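Local coordinates for regulatory protein MarR (Planctomyces limnophilus, PDB 3U2R), which probably binds DNA as a helix-turn-helix transcription factor of the MarR family, regulating gene expression, at residues Leu16-Glu19 with Ala20-Leu24; Glu36-Phe39 with Ser40-Glu43; Gln47-Asn50 with Thr51-Leu55; Glu121-Arg124 with Gln125-Arg129; Glu141-Arg144 with Leu145-Leu148. All blocks are in the same frame, centred on the assembly; numbering follows the deposited sequence.

Interaction 1. Residues Leu16-Glu19 with Ala20-Leu24; sequences LTQE and AYLQL
L16 lies against A20, Y21 and L24 at the point where the chain turns into helix 18-40. Its CB is 4.0 Å from A20 CB and 3.9 Å from Y21 N. CG then runs anti to the carbonyl carbon (chi1 -76°), which carries the branch along the helix instead of out from it. At the tip the two methyls part: CD1 reaches L24 CD2 at 4.0 Å, the two leucines crossing at about a right angle, while CD2 stays over A20 CB. T17 is the N-cap. Its OG1, placed between the backbone N and the carbonyl carbon (chi1 60°), accepts from A20 N at 3.2 Å, so a side chain takes up an N-H of the first turn. The same hydroxyl also bonds to E35 of the second subunit. Y21 N closes the first full turn on T17 O at 2.9 Å, followed by L22 N on Q18 O. The capped end is thus built into the interface with the second subunit: L24 packs on L24 of that subunit, T17 and E19 lie on its H127, and L16 O reaches N50 of its helix 46-58.

Interaction 2. Residues Glu36-Phe39 with Ser40-Glu43; sequences EEIF and SQFE
S40 folds back on E36 with both its donors. Its OG lies anti to the carbonyl carbon, beside its own backbone N (chi1 -71°), and from there bonds to E36 O at 2.8 Å, coming from well above the carbonyl plane. S40 N meets the same oxygen almost head-on, also at 2.8 Å, so a single acceptor holds backbone and hydroxyl together. I38 has CG1 anti to the backbone N (chi1 -176°), and the bend at chi2 (64°) leaves CD1 4.2 Å from F42 CE1. F42 keeps its ring close to the helix, with I38 O in plane at the ring edge, 3.6 Å from F42 CD1. Q41, extended beyond CG, crosses the E37 side chain at a slant. After S40 the bonds shorten their span: Q41 N goes to I38 O at 3.3 Å, and F42 N to F39 O at 2.9 Å. E43, with positive phi, is the C-prime residue of a Schellman motif, a common C-terminal cap, here ending helix 18-40 ahead of helix 46-58.

Interaction 3. Residues Gln47-Asn50 with Thr51-Leu55; sequences QQYN and TLRLL
The Y49 ring carries R53 CG over one face, 3.7 Å above the plane and offset toward the rim, a CH-pi contact with CG 4.0 Å from the ring centroid. The ring also meets that of F39, planes at about 30°. The R53 guanidinium does not stack: its plane stands 77° from the Y49 ring, and Y49 CZ lies in plane at its edge. R53 bends at chi2 and chi3, and this brings NH1 past the rim, near CE2, to Y49 OH, a weak hydrogen bond of 3.4 Å. Two residues earlier, T51 gives two bonds to Q47 O. T51 N (3.0 Å) and T51 OG1 (2.8 Å) reach that oxygen from opposite faces of the carbonyl plane, the hydroxyl being set beside the backbone N by chi1 -57°. The chemistry is that of a folded-back arginine: its aliphatic part rests on tyrosine carbon, while NH2 makes a salt bridge with E19 of the second subunit. The packing is consistent with holding R53 where it can meet that acid; the weak OH bond adds little.

Interaction 4. Residues Glu121-Arg124 with Gln125-Arg129; sequences EPVR and QCHER
Between E121-R124 and Q125-R129 the i to i+4 bonds are regular, Q125 N to E121 O at 3.0 Å leading the series, although the helix is kinked at E121-P122, whose N atoms make no bond to the preceding turn. R124 joins two acidic side chains of this helix. CG stands anti to the backbone N (chi1 -179°) and the chain bends at chi3, which turns NH1 back to E121 OE1 at 2.8 Å, in the guanidinium plane and on the anti side of the carboxylate. E128 lies alongside R124, with OE2 at the guanidinium edge, but its salt bridge to NE is long at 3.9 Å and leaves that buried nitrogen without a hydrogen-bond partner. V123 and H127 also run side by side, V123 CG1 touching H127 NE2 at 3.5 Å, while V123 O sits over one face of the imidazole; H127 ND1 bonds to Q130 OE1. A water accepts from R129 NH1 and donates to P122 O at 2.6 Å. Toward helix 18-40, P122 and C126 pack on I38 and V123 on F39; R124 and E128 face L148 and L145 of the second subunit.

Interaction 5. Residues Glu141-Arg144 with Leu145-Leu148; sequences ELIR and LMEL
R144 is crossed obliquely by L145 and L148 near the C-terminal end of the long helix 110-148, which takes part in subunit contacts of this MarR-family winged helix-turn-helix protein. L145 CD2 lies 3.8 Å from R144 NH2. The bend of R144 at chi3 turns the guanidinium toward the E141 carboxylate, which it meets side-on: NE to OE1 at 3.2 Å, nearly straight and in the guanidinium plane, though it comes to OE1 from above the carboxylate plane, and NH2 to OE2 at 2.8 Å on the syn side. Two bonds to two oxygens hold both flat groups against turning. On another side of the helix L142, with CG anti to the backbone N (chi1 174°), crosses M146, a selenomethionine, and puts CD1 4.0 Å from M146 CG. I143 and E147 instead run side by side, pointing the same way, with I143 CG2 against E147 OE1 at 3.7 Å; that oxygen has its hydrogen bond with H133 of the third subunit. L142 packs on L142 of the fourth subunit. The last turn is less regular: E147 N and L148 N each make a weak bond to R144 O, and the L148 side chain returns to the same arginine, CD2 at 3.6 Å from NH1.

In the fold
Interactions 2, 3 and 4 meet in the body of the chain, where F39 touches both Y49 and V123, and Y49 OH touches V123; helices 18-40, 46-58 and 110-148 are joined there by apolar side chains. Interactions 1 and 5 lie farther out, their centres about 16 Å apart, and each has several residues packed against other subunits. Interactions 1 and 2 mark the two ends of helix 18-40, one a side-chain N-cap, the other a Schellman ending. Interactions 4 and 5 share helix 110-148 and its Glu-Arg pairing: one hydrogen bond from R124 NH1 plus a long bridge to E128, against a two-nitrogen grip at R144. Interaction 3 answers interaction 1 of the second subunit through R53 and E19.

Interaction 1. Residues Leu16-Glu19 with Ala20-Leu24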
loop_
_atom_site.group_PDB
_atom_site.type_symbol
_atom_site.label_atom_id
_atom_site.label_comp_id
_atom_site.label_asym_id
_atom_site.label_seq_id
_atom_site.Cartn_x
_atom_site.Cartn_y
_atom_site.Cartn_z
ATOM N N LEU A 16 -3.061 -23.669 1.816
ATOM C CA LEU A 16 -2.262 -22.559 1.422
ATOM C C LEU A 16 -0.819 -22.998 1.533
ATOM O O LEU A 16 -0.509 -23.910 2.275
ATOM C CB LEU A 16 -2.550 -21.370 2.379
ATOM C CG LEU A 16 -3.876 -20.614 2.162
ATOM C CD1 LEU A 16 -4.082 -19.533 3.249
ATOM C CD2 LEU A 16 -3.925 -19.968 0.764
ATOM N N THR A 17 0.087 -22.351 0.860
ATOM C CA THR A 17 1.513 -22.603 1.154
ATOM C C THR A 17 1.745 -22.150 2.579
ATOM O O THR A 17 1.011 -21.282 3.059
ATOM C CB THR A 17 2.448 -21.835 0.204
ATOM O OG1 THR A 17 2.179 -20.426 0.347
ATOM C CG2 THR A 17 2.309 -22.294 -1.209
ATOM N N GLN A 18 2.754 -22.683 3.250
ATOM C CA GLN A 18 3.064 -22.288 4.627
ATOM C C GLN A 18 3.170 -20.791 4.780
ATOM O O GLN A 18 2.613 -20.187 5.730
ATOM C CB GLN A 18 4.377 -22.959 5.100
ATOM C CG GLN A 18 4.598 -22.898 6.614
ATOM C CD GLN A 18 5.868 -23.647 6.993
ATOM O OE1 GLN A 18 5.915 -24.902 7.005
ATOM N NE2 GLN A 18 6.949 -22.895 7.235
ATOM N N GLU A 19 3.871 -20.166 3.828
ATOM C CA GLU A 19 4.065 -18.700 3.810
ATOM C C GLU A 19 2.735 -17.944 3.680
ATOM O O GLU A 19 2.523 -17.006 4.414
ATOM C CB GLU A 19 5.017 -18.280 2.678
ATOM C CG GLU A 19 6.446 -18.761 2.902
ATOM C CD GLU A 19 6.781 -20.173 2.465
ATOM O OE1 GLU A 19 6.015 -20.761 1.660
ATOM O OE2 GLU A 19 7.836 -20.681 2.914
ATOM N N ALA A 20 1.828 -18.354 2.800
ATOM C CA ALA A 20 0.530 -17.692 2.709
ATOM C C ALA A 20 -0.291 -17.902 3.985
ATOM O O ALA A 20 -1.000 -16.974 4.427
ATOM C CB ALA A 20 -0.244 -18.180 1.492
ATOM N N TYR A 21 -0.185 -19.109 4.582
ATOM C CA TYR A 21 -0.880 -19.464 5.834
ATOM C C TYR A 21 -0.400 -18.578 7.008
ATOM O O TYR A 21 -1.236 -18.091 7.779
ATOM C CB TYR A 21 -0.689 -20.966 6.134
ATOM C CG TYR A 21 -1.253 -21.441 7.454
ATOM C CD1 TYR A 21 -2.611 -21.684 7.606
ATOM C CD2 TYR A 21 -0.425 -21.680 8.543
ATOM C CE1 TYR A 21 -3.131 -22.184 8.805
ATOM C CE2 TYR A 21 -0.931 -22.174 9.747
ATOM C CZ TYR A 21 -2.284 -22.438 9.871
ATOM O OH TYR A 21 -2.823 -22.899 11.060
ATOM N N LEU A 22 0.923 -18.352 7.136
ATOM C CA LEU A 22 1.466 -17.443 8.163
ATOM C C LEU A 22 1.069 -16.042 7.882
ATOM O O LEU A 22 0.696 -15.337 8.809
ATOM C CB LEU A 22 2.988 -17.511 8.258
ATOM C CG LEU A 22 3.495 -18.857 8.719
ATOM C CD1 LEU A 22 4.936 -19.040 8.320
ATOM C CD2 LEU A 22 3.338 -19.037 10.240
ATOM N N GLN A 23 0.981 -15.644 6.583
ATOM C CA GLN A 23 0.513 -14.308 6.331
ATOM C C GLN A 23 -0.946 -14.142 6.736
ATOM O O GLN A 23 -1.300 -13.077 7.221
ATOM C CB GLN A 23 0.707 -13.945 4.850
ATOM C CG GLN A 23 0.530 -12.402 4.602
ATOM C CD GLN A 23 1.648 -11.610 5.209
ATOM O OE1 GLN A 23 2.803 -11.992 5.094
ATOM N NE2 GLN A 23 1.338 -10.508 5.899
ATOM N N LEU A 24 -1.806 -15.163 6.538
ATOM C CA LEU A 24 -3.232 -15.106 6.889
ATOM C C LEU A 24 -3.406 -14.965 8.394
ATOM O O LEU A 24 -4.251 -14.178 8.871
ATOM C CB LEU A 24 -3.947 -16.365 6.396
ATOM C CG LEU A 24 -5.442 -16.475 6.695
ATOM C CD1 LEU A 24 -6.235 -15.568 5.825
ATOM C CD2 LEU A 24 -5.907 -17.916 6.468
#

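Interaction 2. Residues Glu36-Phe39 with Ser40-Glu43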
loop_
_atom_site.group_PDB
_atom_site.type_symbol
_atom_site.label_atom_id
_atom_site.label_comp_id
_atom_site.label_asym_id
_atom_site.label_seq_id
_atom_site.Cartn_x
_atom_site.Cartn_y
_atom_site.Cartn_z
ATOM N N GLU A 36 -9.372 -5.222 19.691
ATOM C CA GLU A 36 -9.290 -5.415 21.147
ATOM C C GLU A 36 -8.949 -4.068 21.795
ATOM O O GLU A 36 -9.661 -3.634 22.691
ATOM C CB GLU A 36 -8.252 -6.503 21.493
ATOM C CG GLU A 36 -8.448 -7.264 22.787
ATOM C CD GLU A 36 -7.918 -8.702 22.865
ATOM O OE1 GLU A 36 -8.273 -9.398 23.845
ATOM O OE2 GLU A 36 -7.099 -9.112 22.007
ATOM N N GLU A 37 -8.005 -3.316 21.226
ATOM C CA GLU A 37 -7.661 -2.036 21.834
ATOM C C GLU A 37 -8.805 -1.028 21.800
ATOM O O GLU A 37 -8.969 -0.292 22.762
ATOM C CB GLU A 37 -6.435 -1.457 21.190
ATOM C CG GLU A 37 -5.786 -0.353 22.013
ATOM C CD GLU A 37 -5.830 1.006 21.345
ATOM O OE1 GLU A 37 -4.746 1.603 21.144
ATOM O OE2 GLU A 37 -6.943 1.445 20.968
ATOM N N ILE A 38 -9.605 -0.986 20.751
ATOM C CA ILE A 38 -10.689 -0.016 20.734
ATOM C C ILE A 38 -11.835 -0.538 21.591
ATOM O O ILE A 38 -12.419 0.244 22.304
ATOM C CB ILE A 38 -11.179 0.437 19.302
ATOM C CG1 ILE A 38 -12.279 1.565 19.400
ATOM C CG2 ILE A 38 -11.749 -0.702 18.496
ATOM C CD1 ILE A 38 -11.770 2.957 20.051
ATOM N N PHE A 39 -12.173 -1.831 21.530
ATOM C CA PHE A 39 -13.296 -2.325 22.293
ATOM C C PHE A 39 -12.979 -2.306 23.795
ATOM O O PHE A 39 -13.865 -1.966 24.559
ATOM C CB PHE A 39 -13.785 -3.721 21.816
ATOM C CG PHE A 39 -14.487 -3.693 20.486
ATOM C CD1 PHE A 39 -15.566 -2.842 20.263
ATOM C CD2 PHE A 39 -14.081 -4.514 19.454
ATOM C CE1 PHE A 39 -16.131 -2.725 18.990
ATOM C CE2 PHE A 39 -14.701 -4.438 18.191
ATOM C CZ PHE A 39 -15.720 -3.551 17.973
ATOM N N SER A 40 -11.728 -2.538 24.205
ATOM C CA SER A 40 -11.335 -2.450 25.632
ATOM C C SER A 40 -11.756 -1.111 26.296
ATOM O O SER A 40 -12.074 -1.082 27.491
ATOM C CB SER A 40 -9.825 -2.609 25.770
ATOM O OG SER A 40 -9.489 -3.963 25.493
ATOM N N GLN A 41 -11.762 -0.014 25.513
ATOM C CA GLN A 41 -12.113 1.326 26.004
ATOM C C GLN A 41 -13.559 1.450 26.377
ATOM O O GLN A 41 -13.881 2.328 27.163
ATOM C CB GLN A 41 -11.778 2.406 24.984
ATOM C CG GLN A 41 -10.270 2.568 24.812
ATOM C CD GLN A 41 -9.941 3.458 23.633
ATOM O OE1 GLN A 41 -9.145 3.094 22.756
ATOM N NE2 GLN A 41 -10.510 4.663 23.597
ATOM N N PHE A 42 -14.430 0.611 25.812
ATOM C CA PHE A 42 -15.838 0.598 26.153
ATOM C C PHE A 42 -16.194 -0.610 27.051
ATOM O O PHE A 42 -17.378 -0.851 27.333
ATOM C CB PHE A 42 -16.665 0.592 24.887
ATOM C CG PHE A 42 -16.486 1.851 24.062
ATOM C CD1 PHE A 42 -15.409 1.985 23.196
ATOM C CD2 PHE A 42 -17.311 2.954 24.254
ATOM C CE1 PHE A 42 -15.248 3.128 22.442
ATOM C CE2 PHE A 42 -17.159 4.098 23.484
ATOM C CZ PHE A 42 -16.129 4.185 22.591
ATOM N N GLU A 43 -15.156 -1.311 27.551
ATOM C CA GLU A 43 -15.239 -2.504 28.338
ATOM C C GLU A 43 -16.048 -3.586 27.601
ATOM O O GLU A 43 -16.897 -4.260 28.165
ATOM C CB GLU A 43 -15.775 -2.190 29.735
ATOM C CG GLU A 43 -14.820 -1.321 30.554
ATOM C CD GLU A 43 -14.371 -1.907 31.881
ATOM O OE1 GLU A 43 -13.149 -1.876 32.156
ATOM O OE2 GLU A 43 -15.235 -2.396 32.645
#

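Interaction 3. Residues Gln47-Asn50 with Thr51-Leu55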
loop_
_atom_site.group_PDB
_atom_site.type_symbol
_atom_site.label_atom_id
_atom_site.label_comp_id
_atom_site.label_asym_id
_atom_site.label_seq_id
_atom_site.Cartn_x
_atom_site.Cartn_y
_atom_site.Cartn_z
ATOM N N GLN A 47 -16.851 -9.947 20.361
ATOM C CA GLN A 47 -17.980 -10.881 20.364
ATOM C C GLN A 47 -19.194 -10.212 21.013
ATOM O O GLN A 47 -20.313 -10.455 20.574
ATOM C CB GLN A 47 -17.641 -12.221 21.051
ATOM C CG GLN A 47 -18.567 -13.332 20.616
ATOM C CD GLN A 47 -18.152 -14.710 21.124
ATOM O OE1 GLN A 47 -17.753 -14.891 22.288
ATOM N NE2 GLN A 47 -18.286 -15.731 20.274
ATOM N N GLN A 48 -18.960 -9.333 22.008
ATOM C CA GLN A 48 -20.050 -8.549 22.629
ATOM C C GLN A 48 -20.571 -7.501 21.650
ATOM O O GLN A 48 -21.766 -7.366 21.510
ATOM C CB GLN A 48 -19.623 -7.900 23.921
ATOM C CG GLN A 48 -19.551 -8.883 25.076
ATOM C CD GLN A 48 -18.999 -8.225 26.312
ATOM O OE1 GLN A 48 -17.996 -7.551 26.273
ATOM N NE2 GLN A 48 -19.562 -8.475 27.454
ATOM N N TYR A 49 -19.683 -6.845 20.890
ATOM C CA TYR A 49 -20.103 -5.887 19.861
ATOM C C TYR A 49 -20.952 -6.616 18.805
ATOM O O TYR A 49 -21.991 -6.098 18.378
ATOM C CB TYR A 49 -18.846 -5.237 19.238
ATOM C CG TYR A 49 -19.138 -4.319 18.059
ATOM C CD1 TYR A 49 -19.578 -3.024 18.257
ATOM C CD2 TYR A 49 -18.961 -4.750 16.758
ATOM C CE1 TYR A 49 -19.918 -2.200 17.187
ATOM C CE2 TYR A 49 -19.231 -3.912 15.676
ATOM C CZ TYR A 49 -19.677 -2.617 15.901
ATOM O OH TYR A 49 -19.993 -1.748 14.885
ATOM N N ASN A 50 -20.482 -7.829 18.384
ATOM C CA ASN A 50 -21.140 -8.668 17.380
ATOM C C ASN A 50 -22.531 -9.114 17.874
ATOM O O ASN A 50 -23.483 -9.022 17.135
ATOM C CB ASN A 50 -20.291 -9.861 17.030
ATOM C CG ASN A 50 -19.091 -9.519 16.195
ATOM O OD1 ASN A 50 -18.967 -8.440 15.635
ATOM N ND2 ASN A 50 -18.276 -10.494 15.957
ATOM N N THR A 51 -22.673 -9.405 19.147
ATOM C CA THR A 51 -23.993 -9.695 19.757
ATOM C C THR A 51 -24.882 -8.448 19.730
ATOM O O THR A 51 -26.024 -8.489 19.267
ATOM C CB THR A 51 -23.789 -10.200 21.180
ATOM O OG1 THR A 51 -22.943 -11.357 21.153
ATOM C CG2 THR A 51 -25.072 -10.533 21.856
ATOM N N LEU A 52 -24.361 -7.312 20.179
ATOM C CA LEU A 52 -25.179 -6.122 20.153
ATOM C C LEU A 52 -25.618 -5.777 18.729
ATOM O O LEU A 52 -26.769 -5.455 18.552
ATOM C CB LEU A 52 -24.435 -4.938 20.784
ATOM C CG LEU A 52 -24.100 -5.043 22.304
ATOM C CD1 LEU A 52 -23.154 -3.920 22.757
ATOM C CD2 LEU A 52 -25.368 -4.942 23.191
ATOM N N ARG A 53 -24.738 -5.880 17.718
ATOM C CA ARG A 53 -25.091 -5.580 16.312
ATOM C C ARG A 53 -26.151 -6.527 15.787
ATOM O O ARG A 53 -27.009 -6.138 15.002
ATOM C CB ARG A 53 -23.854 -5.691 15.404
ATOM C CG ARG A 53 -22.917 -4.492 15.407
ATOM C CD ARG A 53 -23.279 -3.509 14.321
ATOM N NE ARG A 53 -23.335 -4.097 12.973
ATOM C CZ ARG A 53 -22.294 -4.344 12.175
ATOM N NH1 ARG A 53 -21.060 -4.066 12.572
ATOM N NH2 ARG A 53 -22.483 -4.874 10.974
ATOM N N LEU A 54 -26.023 -7.793 16.151
ATOM C CA LEU A 54 -26.992 -8.827 15.760
ATOM C C LEU A 54 -28.353 -8.492 16.409
ATOM O O LEU A 54 -29.383 -8.553 15.739
ATOM C CB LEU A 54 -26.462 -10.197 16.229
ATOM C CG LEU A 54 -27.286 -11.441 15.990
ATOM C CD1 LEU A 54 -27.472 -11.713 14.485
ATOM C CD2 LEU A 54 -26.596 -12.639 16.585
ATOM N N LEU A 55 -28.354 -8.042 17.680
ATOM C CA LEU A 55 -29.631 -7.719 18.296
ATOM C C LEU A 55 -30.249 -6.448 17.715
ATOM O O LEU A 55 -31.473 -6.323 17.725
ATOM C CB LEU A 55 -29.546 -7.656 19.837
ATOM C CG LEU A 55 -29.141 -8.974 20.484
ATOM C CD1 LEU A 55 -29.047 -8.834 21.979
ATOM C CD2 LEU A 55 -30.078 -10.080 20.113
#

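Interaction 4. Residues Glu121-Arg124 with Gln125-Arg129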
loop_
_atom_site.group_PDB
_atom_site.type_symbol
_atom_site.label_atom_id
_atom_site.label_comp_id
_atom_site.label_asym_id
_atom_site.label_seq_id
_atom_site.Cartn_x
_atom_site.Cartn_y
_atom_site.Cartn_z
ATOM N N GLU A 121 -18.313 5.650 14.839
ATOM C CA GLU A 121 -17.088 6.375 14.427
ATOM C C GLU A 121 -15.783 5.683 14.914
ATOM O O GLU A 121 -14.928 5.383 14.094
ATOM C CB GLU A 121 -17.136 7.816 14.911
ATOM C CG GLU A 121 -16.405 8.798 14.023
ATOM C CD GLU A 121 -17.438 9.659 13.312
ATOM O OE1 GLU A 121 -18.224 9.090 12.516
ATOM O OE2 GLU A 121 -17.523 10.872 13.616
ATOM N N PRO A 122 -15.641 5.355 16.207
ATOM C CA PRO A 122 -14.439 4.615 16.647
ATOM C C PRO A 122 -14.184 3.297 15.896
ATOM O O PRO A 122 -13.045 2.978 15.592
ATOM C CB PRO A 122 -14.743 4.312 18.132
ATOM C CG PRO A 122 -15.742 5.284 18.571
ATOM C CD PRO A 122 -16.516 5.717 17.356
ATOM N N VAL A 123 -15.239 2.554 15.565
ATOM C CA VAL A 123 -15.131 1.265 14.861
ATOM C C VAL A 123 -14.757 1.489 13.408
ATOM O O VAL A 123 -13.873 0.790 12.906
ATOM C CB VAL A 123 -16.430 0.431 15.029
ATOM C CG1 VAL A 123 -16.465 -0.808 14.128
ATOM C CG2 VAL A 123 -16.541 -0.002 16.479
ATOM N N ARG A 124 -15.334 2.516 12.744
ATOM C CA ARG A 124 -14.957 2.792 11.381
ATOM C C ARG A 124 -13.463 3.182 11.354
ATOM O O ARG A 124 -12.733 2.690 10.505
ATOM C CB ARG A 124 -15.836 3.915 10.778
ATOM C CG ARG A 124 -15.499 4.228 9.311
ATOM C CD ARG A 124 -16.328 5.371 8.806
ATOM N NE ARG A 124 -15.834 6.609 9.411
ATOM C CZ ARG A 124 -16.500 7.446 10.210
ATOM N NH1 ARG A 124 -17.786 7.231 10.505
ATOM N NH2 ARG A 124 -15.891 8.510 10.710
ATOM N N GLN A 125 -13.003 3.997 12.339
ATOM C CA GLN A 125 -11.583 4.361 12.395
ATOM C C GLN A 125 -10.728 3.151 12.681
ATOM O O GLN A 125 -9.624 3.049 12.183
ATOM C CB GLN A 125 -11.284 5.426 13.412
ATOM C CG GLN A 125 -11.870 6.759 12.995
ATOM C CD GLN A 125 -11.896 7.830 14.053
ATOM O OE1 GLN A 125 -12.688 8.766 13.936
ATOM N NE2 GLN A 125 -11.011 7.787 15.064
ATOM N N CYS A 126 -11.208 2.278 13.525
ATOM C CA CYS A 126 -10.543 1.028 13.789
ATOM C C CYS A 126 -10.396 0.191 12.472
ATOM O O CYS A 126 -9.322 -0.344 12.242
ATOM C CB CYS A 126 -11.294 0.290 14.889
ATOM S SG CYS A 126 -11.318 -1.481 14.761
ATOM N N HIS A 127 -11.408 0.168 11.583
ATOM C CA HIS A 127 -11.318 -0.571 10.325
ATOM C C HIS A 127 -10.374 0.113 9.375
ATOM O O HIS A 127 -9.621 -0.564 8.689
ATOM C CB HIS A 127 -12.678 -0.769 9.652
ATOM C CG HIS A 127 -13.640 -1.630 10.432
ATOM N ND1 HIS A 127 -13.228 -2.807 11.091
ATOM C CD2 HIS A 127 -14.993 -1.569 10.493
ATOM C CE1 HIS A 127 -14.311 -3.270 11.676
ATOM N NE2 HIS A 127 -15.400 -2.614 11.280
ATOM N N GLU A 128 -10.311 1.439 9.402
ATOM C CA GLU A 128 -9.329 2.178 8.606
ATOM C C GLU A 128 -7.876 1.876 9.091
ATOM O O GLU A 128 -6.997 1.552 8.269
ATOM C CB GLU A 128 -9.622 3.655 8.648
ATOM C CG GLU A 128 -10.906 4.015 7.899
ATOM C CD GLU A 128 -11.341 5.436 8.188
ATOM O OE1 GLU A 128 -10.503 6.176 8.729
ATOM O OE2 GLU A 128 -12.411 5.861 7.709
ATOM N N ARG A 129 -7.653 1.811 10.432
ATOM C CA ARG A 129 -6.299 1.510 10.963
ATOM C C ARG A 129 -5.905 0.101 10.650
ATOM O O ARG A 129 -4.745 -0.139 10.335
ATOM C CB ARG A 129 -6.243 1.773 12.432
ATOM C CG ARG A 129 -6.466 3.311 12.756
ATOM C CD ARG A 129 -5.890 3.633 14.116
ATOM N NE ARG A 129 -6.561 2.878 15.157
ATOM C CZ ARG A 129 -7.784 3.141 15.635
ATOM N NH1 ARG A 129 -8.483 4.167 15.167
ATOM N NH2 ARG A 129 -8.320 2.366 16.583
HETATM O O HOH W 1 -10.995 3.965 16.795
#

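Interaction 5. Residues Glu141-Arg144 with Leu145-Leu148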
loop_
_atom_site.group_PDB
_atom_site.type_symbol
_atom_site.label_atom_id
_atom_site.label_comp_id
_atom_site.label_asym_id
_atom_site.label_seq_id
_atom_site.Cartn_x
_atom_site.Cartn_y
_atom_site.Cartn_z
ATOM N N GLU A 141 6.923 -7.067 3.629
ATOM C CA GLU A 141 7.288 -8.398 3.163
ATOM C C GLU A 141 7.564 -8.371 1.655
ATOM O O GLU A 141 8.565 -8.946 1.231
ATOM C CB GLU A 141 6.188 -9.422 3.556
ATOM C CG GLU A 141 6.545 -10.869 3.237
ATOM C CD GLU A 141 7.719 -11.461 3.986
ATOM O OE1 GLU A 141 8.205 -10.866 4.979
ATOM O OE2 GLU A 141 8.205 -12.509 3.512
ATOM N N LEU A 142 6.778 -7.599 0.868
ATOM C CA LEU A 142 6.998 -7.492 -0.574
ATOM C C LEU A 142 8.362 -6.854 -0.867
ATOM O O LEU A 142 9.141 -7.415 -1.647
ATOM C CB LEU A 142 5.855 -6.726 -1.190
ATOM C CG LEU A 142 5.913 -6.344 -2.667
ATOM C CD1 LEU A 142 6.302 -7.501 -3.579
ATOM C CD2 LEU A 142 4.591 -5.880 -3.096
ATOM N N ILE A 143 8.681 -5.734 -0.192
ATOM C CA ILE A 143 10.001 -5.101 -0.333
ATOM C C ILE A 143 11.105 -6.136 0.002
ATOM O O ILE A 143 12.053 -6.278 -0.745
ATOM C CB ILE A 143 10.117 -3.820 0.558
ATOM C CG1 ILE A 143 9.247 -2.721 -0.059
ATOM C CG2 ILE A 143 11.618 -3.326 0.718
ATOM C CD1 ILE A 143 8.910 -1.598 0.904
ATOM N N ARG A 144 10.946 -6.898 1.078
ATOM C CA ARG A 144 11.944 -7.913 1.480
ATOM C C ARG A 144 12.117 -8.960 0.384
ATOM O O ARG A 144 13.230 -9.257 -0.005
ATOM C CB ARG A 144 11.536 -8.579 2.800
ATOM C CG ARG A 144 12.683 -9.369 3.426
ATOM C CD ARG A 144 12.260 -10.094 4.680
ATOM N NE ARG A 144 11.362 -11.226 4.395
ATOM C CZ ARG A 144 11.728 -12.413 3.890
ATOM N NH1 ARG A 144 13.001 -12.658 3.586
ATOM N NH2 ARG A 144 10.821 -13.354 3.670
ATOM N N LEU A 145 11.020 -9.471 -0.170
ATOM C CA LEU A 145 11.146 -10.484 -1.212
ATOM C C LEU A 145 11.784 -9.954 -2.482
ATOM O O LEU A 145 12.508 -10.695 -3.106
ATOM C CB LEU A 145 9.775 -11.098 -1.564
ATOM C CG LEU A 145 9.110 -11.842 -0.442
ATOM C CD1 LEU A 145 7.738 -12.310 -0.853
ATOM C CD2 LEU A 145 9.935 -13.045 -0.019
HETATM N N MSE A 146 11.407 -8.731 -2.935
HETATM C CA MSE A 146 11.976 -8.117 -4.129
HETATM C C MSE A 146 13.472 -7.853 -3.950
HETATM O O MSE A 146 14.212 -7.908 -4.916
HETATM C CB MSE A 146 11.248 -6.787 -4.432
HETATM C CG MSE A 146 9.922 -6.971 -5.088
HETATM SE SE MSE A 146 9.115 -5.314 -5.622
HETATM C CE MSE A 146 9.115 -4.309 -4.037
ATOM N N GLU A 147 13.913 -7.571 -2.717
ATOM C CA GLU A 147 15.285 -7.219 -2.475
ATOM C C GLU A 147 16.138 -8.405 -2.117
ATOM O O GLU A 147 17.336 -8.237 -2.126
ATOM C CB GLU A 147 15.385 -6.092 -1.438
ATOM C CG GLU A 147 14.830 -4.815 -2.052
ATOM C CD GLU A 147 15.086 -3.504 -1.339
ATOM O OE1 GLU A 147 14.368 -2.525 -1.646
ATOM O OE2 GLU A 147 16.057 -3.422 -0.553
ATOM N N LEU A 148 15.595 -9.597 -1.876
ATOM C CA LEU A 148 16.472 -10.765 -1.701
ATOM C C LEU A 148 16.761 -11.283 -3.122
ATOM O O LEU A 148 17.852 -11.793 -3.367
ATOM C CB LEU A 148 15.970 -11.870 -0.721
ATOM C CG LEU A 148 14.617 -12.566 -0.918
ATOM C CD1 LEU A 148 14.572 -13.413 -2.166
ATOM C CD2 LEU A 148 14.306 -13.459 0.277
#